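Phenol hydroxylase component phN (Pseudomonas stutzeri, PDB 3U52) probably serves as the diiron hydroxylase subunit of a multicomponent phenol hydroxylase, using a carboxylate-bridged pair of iron ions to activate oxygen for hydroxylation of the phenol ring. Local coordinates at residues 107-110 and 111-114; 115-118 and 119-123; 162-165 and 166-170; 138-141 and 142-146; 206-209 and 210-214. All coordinates share one frame; numbering follows the deposited sequence.

Contact 1 of 5, residues 107-110 and 111-114. With FE (Fe (III) ion), chain G.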
# COMPACT_ATOMS: atom_id res chain seq x y z
N LEU A 107 -22.88 11.25 7.77
CA LEU A 107 -23.74 11.25 6.60
C LEU A 107 -23.45 10.05 5.69
O LEU A 107 -24.39 9.52 5.07
CB LEU A 107 -23.62 12.57 5.84
CG LEU A 107 -24.65 13.65 6.20
CD1 LEU A 107 -25.29 13.51 7.55
CD2 LEU A 107 -24.16 15.08 5.89
N GLU A 108 -22.18 9.61 5.64
CA GLU A 108 -21.81 8.51 4.73
C GLU A 108 -22.60 7.32 5.29
O GLU A 108 -23.19 6.54 4.55
CB GLU A 108 -20.31 8.18 4.81
CG GLU A 108 -19.32 9.30 4.36
CD GLU A 108 -19.23 9.41 2.86
OE1 GLU A 108 -18.31 10.06 2.34
OE2 GLU A 108 -20.10 8.85 2.19
N HIS A 109 -22.57 7.18 6.61
CA HIS A 109 -23.20 6.05 7.28
C HIS A 109 -24.74 6.09 7.17
O HIS A 109 -25.35 5.06 6.88
CB HIS A 109 -22.81 5.99 8.74
CG HIS A 109 -22.97 4.63 9.31
ND1 HIS A 109 -21.98 3.68 9.23
CD2 HIS A 109 -24.02 4.02 9.89
CE1 HIS A 109 -22.39 2.55 9.78
NE2 HIS A 109 -23.64 2.73 10.18
N ALA A 110 -25.35 7.25 7.41
CA ALA A 110 -26.75 7.48 7.04
C ALA A 110 -27.09 7.11 5.59
O ALA A 110 -28.15 6.55 5.33
CB ALA A 110 -27.12 8.91 7.28
N ALA A 111 -26.17 7.35 4.65
CA ALA A 111 -26.47 7.07 3.25
C ALA A 111 -26.45 5.54 3.05
O ALA A 111 -27.27 4.97 2.28
CB ALA A 111 -25.52 7.76 2.35
N PHE A 112 -25.55 4.88 3.77
CA PHE A 112 -25.52 3.41 3.74
C PHE A 112 -26.89 2.78 4.13
O PHE A 112 -27.40 1.94 3.41
CB PHE A 112 -24.38 2.87 4.61
CG PHE A 112 -24.66 1.52 5.22
CD1 PHE A 112 -24.90 0.38 4.39
CD2 PHE A 112 -24.66 1.37 6.59
CE1 PHE A 112 -25.14 -0.84 4.92
CE2 PHE A 112 -24.94 0.09 7.18
CZ PHE A 112 -25.17 -1.00 6.34
N GLN A 113 -27.45 3.21 5.26
CA GLN A 113 -28.78 2.73 5.67
C GLN A 113 -29.92 3.16 4.73
O GLN A 113 -30.80 2.37 4.48
CB GLN A 113 -29.12 3.23 7.08
CG GLN A 113 -27.98 3.34 8.02
CD GLN A 113 -28.39 3.79 9.37
OE1 GLN A 113 -28.28 4.98 9.72
NE2 GLN A 113 -28.90 2.84 10.16
N GLY A 114 -29.91 4.41 4.28
CA GLY A 114 -30.95 4.95 3.38
C GLY A 114 -30.93 4.25 2.03
O GLY A 114 -31.99 3.87 1.51
FE FE G . -19.95 8.45 -0.05
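Residues 107-110 run straight into 111-114 as consecutive turns of helix 105-121, with Phe112 N bonded to Glu108 O at 3.0 Å and Gly114 N to Ala110 O, also at 3.0 Å. This is one of the iron-bearing helices of the diiron-carboxylate bundle found in the bacterial multicomponent monooxygenases. Across one turn His109 and Phe112 lie side by side and point the same way, yet their rings meet as a T-shaped pair: the edge of Phe112 is directed at the face of His109, with centroids 5.4 Å apart and planes at 75°. The point of the edge is Phe112 CD2, 4.0 Å from His109 NE2 and displaced toward the rim of the imidazole. With CG anti to the backbone N (chi1 -157°), the imidazole stands beside its own carbonyl, on the flank where Phe112 follows. At the edge of the same ring lies Gln113 OE1. His109 ND1 is bonded to Ser142 OG of helix 125-155, which would limit the rotation of the ring. Ala110 and Ala111 present only CB where Phe179 of helix 173-184 packs on both. Glu108 leaves on another flank, bent at chi2 (-77°), toward the metal. Gln145 holds its OE1, while OE2 binds the iron(III) ion at 2.3 Å.

Contact 2 of 5, residues 115-118 and 119-123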
# COMPACT_ATOMS: atom_id res chain seq x y z
N TYR A 115 -29.75 4.04 1.45
CA TYR A 115 -29.67 3.31 0.19
C TYR A 115 -29.98 1.81 0.36
O TYR A 115 -30.58 1.20 -0.54
CB TYR A 115 -28.29 3.48 -0.46
CG TYR A 115 -28.20 4.75 -1.29
CD1 TYR A 115 -27.56 5.88 -0.77
CD2 TYR A 115 -28.81 4.83 -2.55
CE1 TYR A 115 -27.51 7.06 -1.49
CE2 TYR A 115 -28.76 6.03 -3.30
CZ TYR A 115 -28.12 7.12 -2.75
OH TYR A 115 -28.02 8.28 -3.47
N SER A 116 -29.58 1.20 1.48
CA SER A 116 -29.96 -0.21 1.75
C SER A 116 -31.50 -0.34 1.69
O SER A 116 -32.07 -1.22 1.02
CB SER A 116 -29.47 -0.64 3.13
OG SER A 116 -28.04 -0.71 3.21
N LYS A 117 -32.18 0.53 2.43
CA LYS A 117 -33.63 0.51 2.43
C LYS A 117 -34.24 0.76 1.07
O LYS A 117 -35.18 0.07 0.70
CB LYS A 117 -34.20 1.44 3.51
CG LYS A 117 -35.73 1.73 3.32
CD LYS A 117 -36.35 2.27 4.58
CE LYS A 117 -37.88 2.50 4.34
NZ LYS A 117 -38.62 1.24 4.72
N VAL A 118 -33.73 1.73 0.31
CA VAL A 118 -34.31 2.04 -1.00
C VAL A 118 -33.99 0.92 -2.05
O VAL A 118 -34.78 0.64 -2.98
CB VAL A 118 -33.87 3.52 -1.39
CG1 VAL A 118 -32.59 3.54 -2.20
CG2 VAL A 118 -34.99 4.27 -2.08
N GLY A 119 -32.85 0.25 -1.89
CA GLY A 119 -32.54 -0.98 -2.66
C GLY A 119 -33.40 -2.22 -2.33
O GLY A 119 -33.20 -3.29 -2.92
N ARG A 120 -34.34 -2.07 -1.38
CA ARG A 120 -35.48 -3.00 -1.20
C ARG A 120 -36.84 -2.47 -1.77
O ARG A 120 -37.72 -3.26 -2.12
CB ARG A 120 -35.62 -3.36 0.29
CG ARG A 120 -36.90 -4.12 0.65
CD ARG A 120 -36.89 -5.56 0.06
NE ARG A 120 -38.11 -6.29 0.41
CZ ARG A 120 -39.30 -6.08 -0.14
NH1 ARG A 120 -39.49 -5.18 -1.13
NH2 ARG A 120 -40.32 -6.81 0.30
N GLN A 121 -37.04 -1.16 -1.88
CA GLN A 121 -38.41 -0.62 -2.12
C GLN A 121 -38.89 -0.56 -3.53
O GLN A 121 -40.11 -0.50 -3.73
CB GLN A 121 -38.63 0.78 -1.54
CG GLN A 121 -38.39 0.93 -0.08
CD GLN A 121 -38.99 -0.15 0.74
OE1 GLN A 121 -40.22 -0.48 0.65
NE2 GLN A 121 -38.14 -0.72 1.59
N PHE A 122 -37.96 -0.50 -4.50
CA PHE A 122 -38.30 -0.29 -5.92
C PHE A 122 -38.64 -1.61 -6.56
O PHE A 122 -37.94 -2.61 -6.31
CB PHE A 122 -37.14 0.36 -6.69
CG PHE A 122 -36.86 1.76 -6.28
CD1 PHE A 122 -37.90 2.69 -6.22
CD2 PHE A 122 -35.58 2.16 -5.97
CE1 PHE A 122 -37.69 4.00 -5.86
CE2 PHE A 122 -35.34 3.47 -5.57
CZ PHE A 122 -36.42 4.40 -5.52
N SER A 123 -39.70 -1.65 -7.36
CA SER A 123 -40.08 -2.88 -8.00
C SER A 123 -39.23 -3.15 -9.19
O SER A 123 -39.29 -4.25 -9.74
CB SER A 123 -41.57 -2.96 -8.38
OG SER A 123 -42.01 -1.86 -9.18
O HOH W 1 -37.57 -1.72 4.03
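Lys117 O is the hub here, taking two good bonds from residues of the next turn. Gln121 NE2 donates to it at 3.2 Å, and Lys117 O lies close to the plane of the Gln121 amide; Arg120 N arrives at 3.1 Å from the opposite face of the carbonyl. The amide of Gln121 can fold back to this oxygen because its chain bends at chi2 (-45°), so that a side chain supplies a donor where the regular backbone pattern weakens: Gln121 N bonds mainly to Val118 O at 3.1 Å, from above the carbonyl plane, and only weakly to Lys117 O. One turn earlier the helix is still regular, with Gly119 N bonded to Tyr115 O at 2.8 Å. A water joins the ends of the two polar chains, accepting from Lys117 NZ at 3.2 Å and, more weakly, from Gln121 NE2. On another flank Val118 CG2 rests against CE2 of the Phe122 ring, 3.6 Å away, and the two side chains cross at a slant.

Further out, Lys117 NZ forms a salt bridge with Glu36 and a cation-pi contact with an aromatic side chain of another protein chain. Arg120 NH1 is held by Ile33 O. Phe122 meets Phe188 and packs on Leu191 of helix 187-216, two residues that line a xenon pocket. The bonds from Arg120 N and Gln121 N, each reaching back three residues, give helix 105-121 the tightened, 3-10-like last turn common at helix C-termini.

Contact 3 of 5, residues 162-165 and 166-170. With XE (xenon), chain R.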
# COMPACT_ATOMS: atom_id res chain seq x y z
N GLY A 162 -17.24 11.84 17.37
CA GLY A 162 -18.00 12.25 16.19
C GLY A 162 -19.49 11.88 16.17
O GLY A 162 -20.34 12.77 16.06
N PRO A 163 -19.83 10.56 16.18
CA PRO A 163 -21.24 10.16 16.11
C PRO A 163 -22.09 10.66 17.32
O PRO A 163 -23.26 11.03 17.16
CB PRO A 163 -21.16 8.63 16.10
CG PRO A 163 -19.76 8.32 15.68
CD PRO A 163 -18.90 9.41 16.16
N HIS A 164 -21.51 10.68 18.51
CA HIS A 164 -22.17 11.22 19.72
C HIS A 164 -22.49 12.72 19.56
O HIS A 164 -23.61 13.16 19.82
CB HIS A 164 -21.30 10.97 20.96
CG HIS A 164 -21.81 11.62 22.21
ND1 HIS A 164 -22.61 10.95 23.11
CD2 HIS A 164 -21.69 12.89 22.67
CE1 HIS A 164 -22.96 11.78 24.08
NE2 HIS A 164 -22.40 12.96 23.86
N MET A 165 -21.52 13.48 19.10
CA MET A 165 -21.71 14.90 18.88
C MET A 165 -22.67 15.17 17.73
O MET A 165 -23.51 16.09 17.82
CB MET A 165 -20.36 15.55 18.62
CG MET A 165 -19.51 15.54 19.84
SD MET A 165 -18.03 16.46 19.54
CE MET A 165 -17.04 16.18 21.05
N HIS A 166 -22.63 14.33 16.69
CA HIS A 166 -23.52 14.54 15.49
C HIS A 166 -25.00 14.58 15.85
O HIS A 166 -25.78 15.29 15.23
CB HIS A 166 -23.32 13.40 14.46
CG HIS A 166 -24.03 13.59 13.15
ND1 HIS A 166 -23.55 14.39 12.14
CD2 HIS A 166 -25.18 13.04 12.66
CE1 HIS A 166 -24.36 14.34 11.09
NE2 HIS A 166 -25.36 13.51 11.38
N ASP A 167 -25.39 13.77 16.85
CA ASP A 167 -26.80 13.70 17.33
C ASP A 167 -27.21 14.86 18.27
O ASP A 167 -28.40 15.06 18.51
CB ASP A 167 -27.09 12.37 18.03
CG ASP A 167 -27.22 11.16 17.08
OD1 ASP A 167 -27.26 11.32 15.85
OD2 ASP A 167 -27.32 10.00 17.55
N ARG A 168 -26.22 15.59 18.82
CA ARG A 168 -26.48 16.51 19.93
C ARG A 168 -26.07 17.93 19.67
O ARG A 168 -26.84 18.85 19.95
CB ARG A 168 -25.82 16.02 21.23
CG ARG A 168 -26.35 14.67 21.69
CD ARG A 168 -25.59 14.07 22.85
NE ARG A 168 -26.18 12.78 23.26
CZ ARG A 168 -26.15 11.65 22.54
NH1 ARG A 168 -25.54 11.57 21.35
NH2 ARG A 168 -26.75 10.56 23.02
N VAL A 169 -24.86 18.12 19.18
CA VAL A 169 -24.25 19.45 19.05
C VAL A 169 -24.99 20.38 18.12
O VAL A 169 -25.37 20.01 17.02
CB VAL A 169 -22.75 19.37 18.63
CG1 VAL A 169 -22.18 20.75 18.42
CG2 VAL A 169 -21.91 18.65 19.69
N TRP A 170 -25.14 21.63 18.56
CA TRP A 170 -25.95 22.61 17.87
C TRP A 170 -25.70 22.64 16.36
O TRP A 170 -26.62 22.40 15.59
CB TRP A 170 -25.87 24.01 18.56
CG TRP A 170 -24.51 24.68 18.46
CD1 TRP A 170 -23.41 24.46 19.27
CD2 TRP A 170 -24.12 25.68 17.50
NE1 TRP A 170 -22.33 25.23 18.83
CE2 TRP A 170 -22.74 25.99 17.75
CE3 TRP A 170 -24.77 26.31 16.41
CZ2 TRP A 170 -22.03 26.94 16.96
CZ3 TRP A 170 -24.04 27.27 15.63
CH2 TRP A 170 -22.71 27.58 15.92
XE XE R . -24.50 28.36 19.98
O HOH W 2 -24.73 10.12 15.10
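The imidazole of His164 and the guanidinium of Arg168 lie flat on one another, their planes 4° apart and their centres 3.9 Å apart. Arg168 CZ sits 3.5 Å from His164 CE1, and the CD methylene adds a CH-pi contact over the same ring face, near NE2. His476 also stacks on the His164 ring. At the edge of the guanidinium, in its plane, is His164 O: NH1 donates to it at 2.9 Å, on a lone pair of that carbonyl. One residue thus offers the arginine both a surface and an acceptor. Arg168 gets there with a chain extended from CG to NE, while the imidazole swings back beside its own carbonyl (chi1 174°).

The other large flat group, Trp170, carries the xenon atom over the centre of one face, 3.7 Å from CD2, and its NE1 bonds to Ala345 O. Where helix 162-166 ends, Met165 O accepts from two successive amides, Val169 N at 2.8 Å and Arg168 N at 2.9 Å, the first in the carbonyl plane and the second above it. Across the same turn Val169 CG2 lies 3.6 Å from Met165 CB. A water donates to Pro163 O and, weakly, to Asp167 OD1, which is also in a salt bridge with Lys176; Asp167 OD2 is hydrogen-bonded to the backbone of another protein chain.

His164 NE2 is bonded to Tyr474 O and so probably carries a hydrogen; the cationic guanidinium on the ring would tend to disfavour a second proton.

Contact 4 of 5, residues 138-141 and 142-146. With FE (Fe (III) ion), chain G.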
# COMPACT_ATOMS: atom_id res chain seq x y z
N GLU A 138 -21.15 3.32 0.31
CA GLU A 138 -21.24 4.31 1.41
C GLU A 138 -20.79 3.71 2.73
O GLU A 138 -20.18 4.41 3.55
CB GLU A 138 -22.66 4.85 1.56
CG GLU A 138 -23.21 5.36 0.24
CD GLU A 138 -22.51 6.65 -0.21
OE1 GLU A 138 -22.88 7.18 -1.26
OE2 GLU A 138 -21.58 7.14 0.49
N LEU A 139 -21.09 2.44 2.96
CA LEU A 139 -20.53 1.74 4.10
C LEU A 139 -19.00 1.81 4.03
O LEU A 139 -18.30 2.04 5.01
CB LEU A 139 -20.95 0.27 4.06
CG LEU A 139 -20.48 -0.50 5.32
CD1 LEU A 139 -20.90 0.19 6.68
CD2 LEU A 139 -20.94 -2.01 5.25
N ARG A 140 -18.46 1.53 2.87
CA ARG A 140 -17.02 1.60 2.72
C ARG A 140 -16.52 2.98 3.08
O ARG A 140 -15.52 3.12 3.77
CB ARG A 140 -16.62 1.31 1.28
CG ARG A 140 -15.10 1.47 1.10
CD ARG A 140 -14.66 1.04 -0.22
NE ARG A 140 -14.36 2.18 -0.99
CZ ARG A 140 -13.14 2.49 -1.39
NH1 ARG A 140 -12.10 1.72 -1.08
NH2 ARG A 140 -12.97 3.59 -2.09
N HIS A 141 -17.21 4.02 2.60
CA HIS A 141 -16.76 5.40 2.78
C HIS A 141 -16.77 5.77 4.23
O HIS A 141 -15.83 6.35 4.75
CB HIS A 141 -17.65 6.37 1.94
CG HIS A 141 -17.42 6.25 0.47
ND1 HIS A 141 -18.18 6.91 -0.46
CD2 HIS A 141 -16.51 5.53 -0.24
CE1 HIS A 141 -17.76 6.62 -1.68
NE2 HIS A 141 -16.73 5.80 -1.57
N SER A 142 -17.83 5.33 4.92
CA SER A 142 -17.97 5.50 6.37
C SER A 142 -16.77 4.87 7.17
O SER A 142 -16.14 5.52 8.00
CB SER A 142 -19.28 4.81 6.78
OG SER A 142 -19.43 4.87 8.17
N GLN A 143 -16.50 3.60 6.94
CA GLN A 143 -15.49 2.86 7.68
C GLN A 143 -14.08 3.30 7.33
O GLN A 143 -13.26 3.44 8.23
CB GLN A 143 -15.71 1.37 7.44
CG GLN A 143 -17.10 0.88 7.91
CD GLN A 143 -17.22 -0.62 7.84
OE1 GLN A 143 -16.67 -1.24 6.92
NE2 GLN A 143 -17.91 -1.22 8.81
N THR A 144 -13.78 3.49 6.06
CA THR A 144 -12.44 3.93 5.68
C THR A 144 -12.13 5.35 6.18
O THR A 144 -11.00 5.65 6.52
CB THR A 144 -12.19 3.84 4.16
OG1 THR A 144 -13.02 4.77 3.49
CG2 THR A 144 -12.49 2.44 3.61
N GLN A 145 -13.14 6.23 6.26
CA GLN A 145 -12.98 7.50 6.94
C GLN A 145 -12.66 7.35 8.44
O GLN A 145 -11.76 8.01 8.91
CB GLN A 145 -14.21 8.41 6.70
CG GLN A 145 -14.24 8.84 5.22
CD GLN A 145 -15.55 9.48 4.82
OE1 GLN A 145 -16.34 9.82 5.68
NE2 GLN A 145 -15.78 9.65 3.49
N GLN A 146 -13.33 6.43 9.16
CA GLN A 146 -12.97 6.20 10.56
C GLN A 146 -11.51 5.76 10.67
O GLN A 146 -10.81 6.12 11.64
CB GLN A 146 -13.81 5.11 11.23
CG GLN A 146 -15.30 5.40 11.28
CD GLN A 146 -15.63 6.66 12.05
OE1 GLN A 146 -15.10 6.90 13.15
NE2 GLN A 146 -16.55 7.46 11.49
FE FE G . -19.95 8.45 -0.05
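Thr144 grips Arg140 O twice, through its backbone N at 2.9 Å and through OG1 at 3.0 Å. OG1 reaches back because it sits between its own backbone N and carbonyl carbon (chi1 67°), and the same rotation lays CG2 against Arg140 CG at 3.7 Å. Residues 138-141 also bind the metal: Glu138 OE2 and His141 ND1 hold one iron(III) ion at 2.2 and 2.4 Å. These residues, three apart, belong to the ExxH signature of diiron-carboxylate proteins, here on helix 125-155, with Glu108 completing the protein ligands of this iron.

A second shell surrounds them. His141 NE2 is bonded to Asp232, which also pairs with Arg140, whose other salt bridge is to Glu69; Glu138 OE1 is bonded to Gln134. Gln145 packs its CG 3.0 Å from His141 O, and its OE1 bonds to Ser105. On another flank Leu139 CD1 packs at 3.9 Å on Gln143 NE2, whose amide bonds to the backbone of another protein chain.

The hydrogen bond from His141 NE2 to a carboxylate would be expected to make the imidazole a stronger electron donor to the iron through ND1.

Contact 5 of 5, residues 206-209 and 210-214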
# COMPACT_ATOMS: atom_id res chain seq x y z
N LEU A 206 -18.52 19.54 -2.36
CA LEU A 206 -18.16 18.87 -1.12
C LEU A 206 -16.79 18.19 -1.29
O LEU A 206 -15.88 18.43 -0.51
CB LEU A 206 -19.23 17.83 -0.76
CG LEU A 206 -19.47 17.41 0.73
CD1 LEU A 206 -18.29 17.75 1.65
CD2 LEU A 206 -20.78 17.98 1.32
N PHE A 207 -16.66 17.39 -2.34
CA PHE A 207 -15.49 16.54 -2.58
C PHE A 207 -14.21 17.30 -2.91
O PHE A 207 -13.17 17.07 -2.30
CB PHE A 207 -15.81 15.58 -3.75
CG PHE A 207 -14.83 14.44 -3.93
CD1 PHE A 207 -13.71 14.59 -4.76
CD2 PHE A 207 -15.06 13.21 -3.31
CE1 PHE A 207 -12.81 13.53 -4.92
CE2 PHE A 207 -14.17 12.14 -3.47
CZ PHE A 207 -13.04 12.30 -4.27
N VAL A 208 -14.27 18.15 -3.94
CA VAL A 208 -13.06 18.86 -4.39
C VAL A 208 -12.37 19.70 -3.26
O VAL A 208 -11.16 19.56 -3.04
CB VAL A 208 -13.29 19.67 -5.69
CG1 VAL A 208 -11.96 20.21 -6.19
CG2 VAL A 208 -13.94 18.78 -6.82
N PRO A 209 -13.12 20.57 -2.55
CA PRO A 209 -12.47 21.32 -1.45
C PRO A 209 -11.81 20.47 -0.38
O PRO A 209 -10.72 20.83 0.08
CB PRO A 209 -13.63 22.11 -0.83
CG PRO A 209 -14.61 22.29 -1.97
CD PRO A 209 -14.54 20.98 -2.70
N PHE A 210 -12.44 19.37 0.05
CA PHE A 210 -11.87 18.56 1.12
C PHE A 210 -10.64 17.80 0.63
O PHE A 210 -9.60 17.81 1.31
CB PHE A 210 -12.87 17.59 1.78
CG PHE A 210 -13.66 18.21 2.93
CD1 PHE A 210 -13.05 18.42 4.20
CD2 PHE A 210 -15.01 18.61 2.76
CE1 PHE A 210 -13.78 19.00 5.27
CE2 PHE A 210 -15.75 19.19 3.81
CZ PHE A 210 -15.12 19.40 5.11
N MET A 211 -10.76 17.19 -0.55
CA MET A 211 -9.71 16.32 -1.06
C MET A 211 -8.56 17.12 -1.67
O MET A 211 -7.42 16.77 -1.47
CB MET A 211 -10.31 15.29 -2.03
CG MET A 211 -11.54 14.52 -1.42
SD MET A 211 -11.13 13.58 0.07
CE MET A 211 -12.66 13.45 0.91
N SER A 212 -8.82 18.21 -2.38
CA SER A 212 -7.69 18.98 -2.86
C SER A 212 -7.07 19.84 -1.75
O SER A 212 -5.85 20.05 -1.75
CB SER A 212 -7.98 19.72 -4.16
OG SER A 212 -8.73 20.87 -3.89
N GLY A 213 -7.87 20.24 -0.74
CA GLY A 213 -7.31 20.85 0.48
C GLY A 213 -6.30 19.92 1.15
O GLY A 213 -5.23 20.37 1.59
N ALA A 214 -6.63 18.65 1.24
CA ALA A 214 -5.70 17.64 1.73
C ALA A 214 -4.41 17.63 0.92
O ALA A 214 -3.33 17.59 1.50
CB ALA A 214 -6.35 16.25 1.72
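Residues 206-214 form two turns of helix 187-216, kinked at Pro209, whose N has no bond to the preceding turn, while regular bonding resumes with Met211 N to Phe207 O at 3.0 Å. The side chains of Met211 and Phe207 cross at about a right angle, and Met211 CG sits over the middle of one ring face, 3.8 Å from the Phe207 centroid and 8° off the ring normal, a nearly vertical CH-pi contact. The bend at chi2 (-61°) keeps SD above the same face but farther off, 5.0 Å from the centroid, as a distant Met-aromatic contact. On a separate flank Leu206 and Phe210 run side by side in one direction, with Leu206 CD1 3.6 Å from Phe210 CD2. That ring also turns its edge to Leu206 O, whose 3.4 Å approach to CD2 lies in the ring plane. This buried carbonyl has no hydrogen-bond partner in the model; the C-H edge of Phe210 lies against it. Val208 O, by contrast, takes two bonds from Ser212: one from N, and one from OG at 2.9 Å, coming from above the carbonyl plane.

Around this stretch, Pro209 packs on Val276, Met279 and Met280 of helix 254-283, and Met211 meets Thr222 and Phe225 of helix 220-250. Phe210 touches Met279 and forms an edge-to-face pair with Phe100 of helix 94-103, while Phe207 and Met211 also pack on apolar side chains of another protein chain.

Along the chain the order is contact 1, contact 2, contact 4, contact 3 and contact 5, all in the part shared with methane, phenol and alkene hydroxylases. Contacts 1 and 2 follow each other on helix 105-121, their centres about 13 Å apart, so one helix runs from the iron to its tightened last turn. Contact 4, on the next helix, 125-155, lies about 10 Å from contact 1 between centres, and the two meet at the same iron. Contact 3 touches contact 1 through Leu107 and His166. Contact 5, on helix 187-216, stays about 6 Å from contacts 1 and 4 at the nearest atoms. Contacts 1 and 4 form the iron-binding part of the bundle; contacts 2, 3 and 5 lie farther from it.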